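Local structure of peptidase M3B, oligoendopeptidase F (Enterococcus faecium, 2QR4) at residues P93-W104 / I120-L131. The protein is a peptidase of family M3, probably a zinc-dependent metallopeptidase that hydrolyses peptide bonds within short peptides rather than in whole proteins. Numbering follows the deposited sequence.
Sequences PEILQLSDDQIW and IQQIVDNRAHVL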
loop_
_atom_site.group_PDB
_atom_site.type_symbol
_atom_site.label_atom_id
_atom_site.label_comp_id
_atom_site.label_asym_id
_atom_site.label_seq_id
_atom_site.Cartn_x
_atom_site.Cartn_y
_atom_site.Cartn_z
ATOM N N PRO A 93 -9.047 24.724 11.297
ATOM C CA PRO A 93 -10.195 25.348 10.645
ATOM C C PRO A 93 -10.910 26.335 11.561
ATOM O O PRO A 93 -11.281 27.420 11.111
ATOM C CB PRO A 93 -11.103 24.155 10.320
ATOM C CG PRO A 93 -10.109 23.026 10.106
ATOM C CD PRO A 93 -9.045 23.260 11.139
ATOM N N GLU A 94 -11.103 25.985 12.831
ATOM C CA GLU A 94 -11.818 26.905 13.727
ATOM C C GLU A 94 -10.985 28.113 14.121
ATOM O O GLU A 94 -11.513 29.208 14.249
ATOM C CB GLU A 94 -12.365 26.204 14.961
ATOM C CG GLU A 94 -13.586 25.371 14.677
ATOM C CD GLU A 94 -14.420 25.117 15.917
ATOM O OE1 GLU A 94 -15.294 24.214 15.843
ATOM O OE2 GLU A 94 -14.210 25.824 16.948
ATOM N N ILE A 95 -9.683 27.918 14.298
ATOM C CA ILE A 95 -8.801 29.051 14.516
ATOM C C ILE A 95 -8.976 30.006 13.352
ATOM O O ILE A 95 -9.160 31.203 13.533
ATOM C CB ILE A 95 -7.325 28.625 14.602
ATOM C CG1 ILE A 95 -7.051 27.941 15.939
ATOM C CG2 ILE A 95 -6.411 29.832 14.460
ATOM C CD1 ILE A 95 -5.736 27.219 15.972
ATOM N N LEU A 96 -8.952 29.444 12.151
ATOM C CA LEU A 96 -8.989 30.232 10.930
ATOM C C LEU A 96 -10.342 30.896 10.619
ATOM O O LEU A 96 -10.433 31.710 9.709
ATOM C CB LEU A 96 -8.512 29.377 9.756
ATOM C CG LEU A 96 -7.013 29.085 9.821
ATOM C CD1 LEU A 96 -6.561 28.355 8.587
ATOM C CD2 LEU A 96 -6.247 30.387 9.980
ATOM N N GLN A 97 -11.385 30.565 11.374
ATOM C CA GLN A 97 -12.666 31.236 11.183
ATOM C C GLN A 97 -12.645 32.586 11.876
ATOM O O GLN A 97 -13.475 33.448 11.603
ATOM C CB GLN A 97 -13.838 30.374 11.671
ATOM C CG GLN A 97 -14.335 29.383 10.607
ATOM C CD GLN A 97 -15.216 28.293 11.180
ATOM O OE1 GLN A 97 -15.078 27.907 12.340
ATOM N NE2 GLN A 97 -16.130 27.797 10.369
ATOM N N LEU A 98 -11.694 32.759 12.783
ATOM C CA LEU A 98 -11.413 34.073 13.325
ATOM C C LEU A 98 -10.557 34.836 12.321
ATOM O O LEU A 98 -9.827 34.238 11.527
ATOM C CB LEU A 98 -10.667 33.951 14.650
ATOM C CG LEU A 98 -11.387 33.134 15.720
ATOM C CD1 LEU A 98 -10.475 32.890 16.892
ATOM C CD2 LEU A 98 -12.650 33.851 16.159
ATOM N N SER A 99 -10.650 36.158 12.358
ATOM C CA SER A 99 -9.795 37.013 11.540
ATOM C C SER A 99 -8.422 37.164 12.193
ATOM O O SER A 99 -8.315 37.216 13.423
ATOM C CB SER A 99 -10.407 38.401 11.437
ATOM O OG SER A 99 -10.143 39.112 12.637
ATOM N N ASP A 100 -7.382 37.263 11.366
ATOM C CA ASP A 100 -6.040 37.594 11.851
ATOM C C ASP A 100 -6.041 38.606 13.001
ATOM O O ASP A 100 -5.339 38.420 13.997
ATOM C CB ASP A 100 -5.165 38.121 10.710
ATOM C CG ASP A 100 -4.550 37.003 9.884
ATOM O OD1 ASP A 100 -4.942 35.832 10.077
ATOM O OD2 ASP A 100 -3.667 37.296 9.048
ATOM N N ASP A 101 -6.821 39.673 12.880
ATOM C CA ASP A 101 -6.791 40.701 13.927
ATOM C C ASP A 101 -7.556 40.339 15.195
ATOM O O ASP A 101 -7.280 40.890 16.263
ATOM C CB ASP A 101 -7.158 42.113 13.414
ATOM C CG ASP A 101 -7.732 42.113 12.005
ATOM O OD1 ASP A 101 -8.116 43.218 11.553
ATOM O OD2 ASP A 101 -7.794 41.036 11.347
ATOM N N GLN A 102 -8.514 39.421 15.091
ATOM C CA GLN A 102 -9.176 38.887 16.286
ATOM C C GLN A 102 -8.198 38.014 17.066
ATOM O O GLN A 102 -8.205 37.985 18.294
ATOM C CB GLN A 102 -10.389 38.042 15.911
ATOM C CG GLN A 102 -11.674 38.802 15.642
ATOM C CD GLN A 102 -12.746 37.883 15.080
ATOM O OE1 GLN A 102 -12.617 37.366 13.962
ATOM N NE2 GLN A 102 -13.794 37.645 15.865
ATOM N N ILE A 103 -7.365 37.293 16.326
ATOM C CA ILE A 103 -6.386 36.387 16.907
ATOM C C ILE A 103 -5.333 37.144 17.717
ATOM O O ILE A 103 -5.118 36.825 18.885
ATOM C CB ILE A 103 -5.735 35.511 15.818
ATOM C CG1 ILE A 103 -6.784 34.589 15.192
ATOM C CG2 ILE A 103 -4.608 34.685 16.381
ATOM C CD1 ILE A 103 -6.236 33.660 14.116
ATOM N N TRP A 104 -4.699 38.157 17.126
ATOM C CA TRP A 104 -3.673 38.916 17.855
ATOM C C TRP A 104 -4.299 39.847 18.896
ATOM O O TRP A 104 -3.611 40.368 19.777
ATOM C CB TRP A 104 -2.722 39.680 16.914
ATOM C CG TRP A 104 -2.184 38.839 15.806
ATOM C CD1 TRP A 104 -2.373 39.031 14.465
ATOM C CD2 TRP A 104 -1.398 37.642 15.932
ATOM N NE1 TRP A 104 -1.751 38.028 13.747
ATOM C CE2 TRP A 104 -1.146 37.165 14.623
ATOM C CE3 TRP A 104 -0.886 36.926 17.022
ATOM C CZ2 TRP A 104 -0.398 36.016 14.377
ATOM C CZ3 TRP A 104 -0.144 35.771 16.772
ATOM C CH2 TRP A 104 0.092 35.333 15.460
ATOM N N ILE A 120 0.639 29.558 16.518
ATOM C CA ILE A 120 -0.524 30.201 15.913
ATOM C C ILE A 120 -0.146 30.951 14.627
ATOM O O ILE A 120 -0.950 31.067 13.708
ATOM C CB ILE A 120 -1.225 31.148 16.912
ATOM C CG1 ILE A 120 -1.825 30.334 18.062
ATOM C CG2 ILE A 120 -2.311 31.966 16.224
ATOM C CD1 ILE A 120 -2.599 29.106 17.591
ATOM N N GLN A 121 1.092 31.431 14.571
ATOM C CA GLN A 121 1.610 32.132 13.406
ATOM C C GLN A 121 1.651 31.238 12.173
ATOM O O GLN A 121 1.254 31.662 11.089
ATOM C CB GLN A 121 3.017 32.671 13.692
ATOM C CG GLN A 121 3.545 33.615 12.634
ATOM C CD GLN A 121 2.912 34.985 12.732
ATOM O OE1 GLN A 121 3.305 35.804 13.564
ATOM N NE2 GLN A 121 1.927 35.245 11.882
ATOM N N GLN A 122 2.144 30.011 12.337
ATOM C CA GLN A 122 2.227 29.060 11.233
ATOM C C GLN A 122 0.860 28.836 10.650
ATOM O O GLN A 122 0.681 28.830 9.426
ATOM C CB GLN A 122 2.791 27.715 11.694
ATOM C CG GLN A 122 4.277 27.539 11.460
ATOM C CD GLN A 122 5.102 28.702 11.989
ATOM O OE1 GLN A 122 4.936 29.849 11.565
ATOM N NE2 GLN A 122 6.010 28.404 12.910
ATOM N N ILE A 123 -0.108 28.651 11.539
ATOM C CA ILE A 123 -1.463 28.356 11.116
ATOM C C ILE A 123 -2.028 29.497 10.293
ATOM O O ILE A 123 -2.542 29.263 9.204
ATOM C CB ILE A 123 -2.368 28.037 12.300
ATOM C CG1 ILE A 123 -1.886 26.745 12.967
ATOM C CG2 ILE A 123 -3.806 27.902 11.825
ATOM C CD1 ILE A 123 -2.503 26.493 14.283
ATOM N N VAL A 124 -1.896 30.721 10.810
ATOM C CA VAL A 124 -2.341 31.937 10.124
ATOM C C VAL A 124 -1.662 32.118 8.766
ATOM O O VAL A 124 -2.288 32.557 7.796
ATOM C CB VAL A 124 -2.102 33.192 11.004
ATOM C CG1 VAL A 124 -2.185 34.485 10.181
ATOM C CG2 VAL A 124 -3.091 33.224 12.165
ATOM N N ASP A 125 -0.382 31.770 8.699
ATOM C CA ASP A 125 0.381 31.905 7.465
ATOM C C ASP A 125 0.041 30.791 6.482
ATOM O O ASP A 125 0.512 30.785 5.354
ATOM C CB ASP A 125 1.885 31.851 7.753
ATOM C CG ASP A 125 2.407 33.108 8.403
ATOM O OD1 ASP A 125 3.505 33.033 8.988
ATOM O OD2 ASP A 125 1.737 34.164 8.333
ATOM N N ASN A 126 -0.773 29.844 6.917
ATOM C CA ASN A 126 -1.030 28.645 6.139
ATOM C C ASN A 126 -2.512 28.577 5.805
ATOM O O ASN A 126 -3.044 27.534 5.422
ATOM C CB ASN A 126 -0.626 27.435 6.970
ATOM C CG ASN A 126 -0.061 26.328 6.143
ATOM O OD1 ASN A 126 -0.242 25.154 6.466
ATOM N ND2 ASN A 126 0.638 26.681 5.069
ATOM N N ARG A 127 -3.161 29.719 5.971
ATOM C CA ARG A 127 -4.581 29.902 5.716
ATOM C C ARG A 127 -5.034 29.237 4.425
ATOM O O ARG A 127 -6.092 28.603 4.378
ATOM C CB ARG A 127 -4.862 31.407 5.646
ATOM C CG ARG A 127 -6.308 31.809 5.814
ATOM C CD ARG A 127 -6.444 33.323 5.952
ATOM N NE ARG A 127 -6.360 33.816 7.333
ATOM C CZ ARG A 127 -7.288 33.599 8.266
ATOM N NH1 ARG A 127 -8.353 32.855 7.999
ATOM N NH2 ARG A 127 -7.149 34.104 9.477
ATOM N N ALA A 128 -4.227 29.383 3.376
ATOM C CA ALA A 128 -4.586 28.876 2.052
ATOM C C ALA A 128 -4.499 27.357 1.927
ATOM O O ALA A 128 -4.974 26.789 0.958
ATOM C CB ALA A 128 -3.720 29.534 0.982
ATOM N N HIS A 129 -3.891 26.695 2.900
ATOM C CA HIS A 129 -3.645 25.275 2.762
ATOM C C HIS A 129 -4.324 24.481 3.848
ATOM O O HIS A 129 -4.225 23.257 3.871
ATOM C CB HIS A 129 -2.146 24.986 2.731
ATOM C CG HIS A 129 -1.411 25.817 1.733
ATOM N ND1 HIS A 129 -1.492 25.592 0.374
ATOM C CD2 HIS A 129 -0.594 26.886 1.889
ATOM C CE1 HIS A 129 -0.753 26.486 -0.265
ATOM N NE2 HIS A 129 -0.194 27.282 0.629
ATOM N N VAL A 130 -5.022 25.176 4.740
ATOM C CA VAL A 130 -5.873 24.503 5.706
ATOM C C VAL A 130 -7.291 24.446 5.154
ATOM O O VAL A 130 -7.757 25.398 4.540
ATOM C CB VAL A 130 -5.868 25.210 7.065
ATOM C CG1 VAL A 130 -6.808 24.503 8.026
ATOM C CG2 VAL A 130 -4.459 25.255 7.623
ATOM N N LEU A 131 -7.971 23.328 5.373
ATOM C CA LEU A 131 -9.254 23.074 4.729
ATOM C C LEU A 131 -10.379 23.243 5.744
ATOM O O LEU A 131 -10.175 23.820 6.802
ATOM C CB LEU A 131 -9.262 21.678 4.089
ATOM C CG LEU A 131 -8.237 21.502 2.955
ATOM C CD1 LEU A 131 -8.206 20.087 2.431
ATOM C CD2 LEU A 131 -8.499 22.463 1.803
#
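Leu96 lays its CD2 methyl over one face of the Arg127 guanidinium, 3.8 Å from CZ and off toward the rim, while its CD1 meets CB of Val130 at 3.6 Å. A branched leucine can thus cover a flat cation and a valine together, and arginine suits its place because its in-plane N-H groups reach several acceptors at once. NH1 donates to Leu96 O (2.9 Å) in the carbonyl plane, on a lone pair. NH2 makes a salt bridge to Asp100 OD1 through a nearly straight hydrogen bond (2.9 Å, 174°), reaching that oxygen from above the carboxylate plane, and adds a weak bond to Leu98 O. The bend at chi3 (-89°) turns the guanidinium toward these oxygens, which together limit its rotation. Two of them are backbone carbonyls of the short connection between helices 91-95 and 100-109; the aspartate sits in the first turn of the second helix, where a negative charge would be expected to suit the helix dipole. Ser99, the N-cap residue, and Gln102 form a capping box around this helix start. Helices 100-109 and 117-124 make an antiparallel hairpin within the Oligopeptidase F region, the axes of 100-104 and 120-124 lying 176° apart. Between them Ile103 sends CG2 to Ile120 CG2 (3.6 Å) and CD1 to Val124 CG2, beta-branched residues filling a buried seam that Ile95 extends to Ile123, CD1 to CD1 at 3.7 Å. Helix 33-63 adds Phe36 and Ile40. At the partly exposed border Gln121, long, polar and flexible enough to lie against a large ring, brings NE2 obliquely to 3.5 Å from Trp104 CZ2.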